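Local coordinates for periplasmic binding protein (Mycobacterium smegmatis, PDB 4MDY) that probably serves as the solute-binding lipoprotein of an ABC transporter, most likely capturing an iron complex for uptake, at residues T24-P29 / A144-A149. Residues are numbered along the deposited sequence; the frame is centred on the assembly and turned at random.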
ATOM      1  N   THR A  24      -7.848  15.569  16.667  1.00 22.44           N
ATOM      2  CA  THR A  24      -8.343  16.453  15.618  1.00 21.96           C
ATOM      3  C   THR A  24      -9.868  16.391  15.619  1.00 22.09           C
ATOM      4  O   THR A  24     -10.445  15.304  15.587  1.00 20.32           O
ATOM      5  CB  THR A  24      -7.796  16.059  14.229  1.00 21.03           C
ATOM      6  OG1 THR A  24      -6.398  16.366  14.166  1.00 21.69           O
ATOM      7  CG2 THR A  24      -8.515  16.832  13.128  1.00 23.55           C
ATOM      8  N   THR A  25     -10.512  17.556  15.677  1.00 23.38           N
ATOM      9  CA  THR A  25     -11.962  17.635  15.598  1.00 21.60           C
ATOM     10  C   THR A  25     -12.371  18.113  14.210  1.00 21.17           C
ATOM     11  O   THR A  25     -11.875  19.128  13.712  1.00 22.94           O
ATOM     12  CB  THR A  25     -12.549  18.543  16.693  1.00 22.90           C
ATOM     13  OG1 THR A  25     -12.205  18.005  17.973  1.00 26.54           O
ATOM     14  CG2 THR A  25     -14.066  18.628  16.589  1.00 24.43           C
ATOM     15  N   ILE A  26     -13.267  17.347  13.599  1.00 19.02           N
ATOM     16  CA  ILE A  26     -13.819  17.647  12.292  1.00 19.76           C
ATOM     17  C   ILE A  26     -15.285  18.041  12.505  1.00 19.50           C
ATOM     18  O   ILE A  26     -16.098  17.209  12.912  1.00 20.51           O
ATOM     19  CB  ILE A  26     -13.692  16.443  11.327  1.00 19.88           C
ATOM     20  CG1 ILE A  26     -12.237  15.936  11.259  1.00 21.42           C
ATOM     21  CG2 ILE A  26     -14.168  16.828   9.934  1.00 19.23           C
ATOM     22  CD1 ILE A  26     -11.924  14.779  12.193  1.00 22.12           C
ATOM     23  N   PRO A  27     -15.627  19.320  12.255  1.00 20.79           N
ATOM     24  CA  PRO A  27     -16.981  19.811  12.567  1.00 23.34           C
ATOM     25  C   PRO A  27     -18.129  19.117  11.823  1.00 23.28           C
ATOM     26  O   PRO A  27     -19.225  18.974  12.375  1.00 24.40           O
ATOM     27  CB  PRO A  27     -16.916  21.294  12.189  1.00 25.84           C
ATOM     28  CG  PRO A  27     -15.479  21.650  12.284  1.00 26.45           C
ATOM     29  CD  PRO A  27     -14.718  20.418  11.876  1.00 22.24           C
ATOM     30  N   GLY A  28     -17.886  18.695  10.586  1.00 21.79           N
ATOM     31  CA  GLY A  28     -18.897  17.984   9.807  1.00 22.24           C
ATOM     32  C   GLY A  28     -18.263  17.322   8.601  1.00 21.46           C
ATOM     33  O   GLY A  28     -17.055  17.422   8.422  1.00 21.85           O
ATOM     34  N   PRO A  29     -19.068  16.619   7.782  1.00 22.51           N
ATOM     35  CA  PRO A  29     -18.555  15.991   6.562  1.00 23.70           C
ATOM     36  C   PRO A  29     -17.785  16.983   5.680  1.00 23.92           C
ATOM     37  O   PRO A  29     -18.329  18.020   5.302  1.00 23.65           O
ATOM     38  CB  PRO A  29     -19.824  15.507   5.869  1.00 25.23           C
ATOM     39  CG  PRO A  29     -20.759  15.225   6.994  1.00 24.90           C
ATOM     40  CD  PRO A  29     -20.498  16.322   7.988  1.00 23.41           C
ATOM     41  N   ALA A 144     -12.860  10.214  10.173  1.00 15.98           N
ATOM     42  CA  ALA A 144     -12.726  11.635   9.857  1.00 16.22           C
ATOM     43  C   ALA A 144     -13.684  12.128   8.768  1.00 17.26           C
ATOM     44  O   ALA A 144     -14.014  13.323   8.729  1.00 17.98           O
ATOM     45  CB  ALA A 144     -11.296  11.927   9.445  1.00 18.01           C
ATOM     46  N   VAL A 145     -14.109  11.230   7.875  1.00 15.95           N
ATOM     47  CA  VAL A 145     -15.017  11.616   6.787  1.00 17.04           C
ATOM     48  C   VAL A 145     -16.448  11.126   7.006  1.00 18.19           C
ATOM     49  O   VAL A 145     -17.277  11.183   6.091  1.00 18.71           O
ATOM     50  CB  VAL A 145     -14.474  11.189   5.396  1.00 17.08           C
ATOM     51  CG1 VAL A 145     -13.060  11.713   5.210  1.00 17.24           C
ATOM     52  CG2 VAL A 145     -14.526   9.678   5.175  1.00 17.36           C
ATOM     53  N   PHE A 146     -16.726  10.663   8.229  1.00 18.46           N
ATOM     54  CA  PHE A 146     -18.075  10.331   8.680  1.00 17.20           C
ATOM     55  C   PHE A 146     -18.659   9.113   7.949  1.00 15.83           C
ATOM     56  O   PHE A 146     -19.859   9.048   7.700  1.00 16.89           O
ATOM     57  CB  PHE A 146     -19.008  11.548   8.548  1.00 17.88           C
ATOM     58  CG  PHE A 146     -18.685  12.681   9.486  1.00 18.94           C
ATOM     59  CD1 PHE A 146     -17.573  13.491   9.284  1.00 20.40           C
ATOM     60  CD2 PHE A 146     -19.527  12.965  10.557  1.00 19.60           C
ATOM     61  CE1 PHE A 146     -17.288  14.540  10.143  1.00 20.60           C
ATOM     62  CE2 PHE A 146     -19.245  14.016  11.418  1.00 20.71           C
ATOM     63  CZ  PHE A 146     -18.126  14.806  11.212  1.00 20.76           C
ATOM     64  N   LYS A 147     -17.796   8.160   7.608  1.00 16.14           N
ATOM     65  CA  LYS A 147     -18.190   6.957   6.869  1.00 17.56           C
ATOM     66  C   LYS A 147     -17.498   5.729   7.465  1.00 17.84           C
ATOM     67  O   LYS A 147     -17.050   4.822   6.761  1.00 17.29           O
ATOM     68  CB  LYS A 147     -17.876   7.123   5.379  1.00 19.17           C
ATOM     69  CG  LYS A 147     -18.570   8.335   4.772  1.00 21.74           C
ATOM     70  CD  LYS A 147     -18.590   8.326   3.261  1.00 24.49           C
ATOM     71  CE  LYS A 147     -19.007   9.678   2.702  1.00 25.67           C
ATOM     72  NZ  LYS A 147     -19.136   9.651   1.208  1.00 23.96           N
ATOM     73  N   ASN A 148     -17.424   5.711   8.787  1.00 18.53           N
ATOM     74  CA  ASN A 148     -16.762   4.618   9.489  1.00 19.67           C
ATOM     75  C   ASN A 148     -17.460   3.269   9.317  1.00 17.40           C
ATOM     76  O   ASN A 148     -16.791   2.238   9.271  1.00 18.32           O
ATOM     77  CB  ASN A 148     -16.573   4.956  10.970  1.00 21.44           C
ATOM     78  CG  ASN A 148     -17.825   5.527  11.600  1.00 24.68           C
ATOM     79  OD1 ASN A 148     -18.182   6.686  11.357  1.00 22.51           O
ATOM     80  ND2 ASN A 148     -18.504   4.718  12.413  1.00 27.98           N
ATOM     81  N   ALA A 149     -18.788   3.267   9.201  1.00 17.54           N
ATOM     82  CA  ALA A 149     -19.532   2.012   8.992  1.00 16.43           C
ATOM     83  C   ALA A 149     -19.139   1.333   7.670  1.00 15.28           C
ATOM     84  O   ALA A 149     -18.867   0.138   7.622  1.00 12.19           O
ATOM     85  CB  ALA A 149     -21.033   2.265   9.040  1.00 18.29           C
TER
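F146 reaches out of the bend between helices 134-144 and 148-168 and lays its ring against the 27-29 turn that follows strand 22-26. P29 comes over one face: its CD stands 4.1 Å from the centroid of the F146 ring and only 2° off the ring normal, a nearly perfect CH-pi contact, with the two side chains crossing at about a right angle. The rim beyond it meets backbone instead. F146 CE1 is 3.3 Å from G28 C, a snug fit against the G28-P29 peptide, while F146 CZ lies 3.6 Å from I26 O, which sits at the ring edge, close to its plane.

I26 and F146 run past each other in opposite directions. The first torsion of I26 (chi1 -53°) puts CG2 anti to the backbone N, and this methyl touches F146 CE1 at 3.9 Å; the other branch carries CD1 to A144, where it packs on CB at 4.0 Å. A144 O, 3.7 Å from I26 CG2, is thus buried under the isoleucine and finds no polar partner in the model. No hydrogen bond links the two segments, so the join rests on apolar packing and the CH-pi contact. Around it, the side chain of F146 also touches V15 of the hairpin partner strand, and that of I26 touches L99 of strand 99-102.

What presents the ring is the helix end itself. With phi at +67°, F146 is the C' residue of a Schellman motif, in which K147 N bonds to G142 O and F146 N to Q143 O. The arrangement is a Schellman C-cap whose aromatic C' residue packs on the exit of the N-terminal beta hairpin, just ahead of the long helix 148-168 that spans the two lobes in this solute-binding protein family.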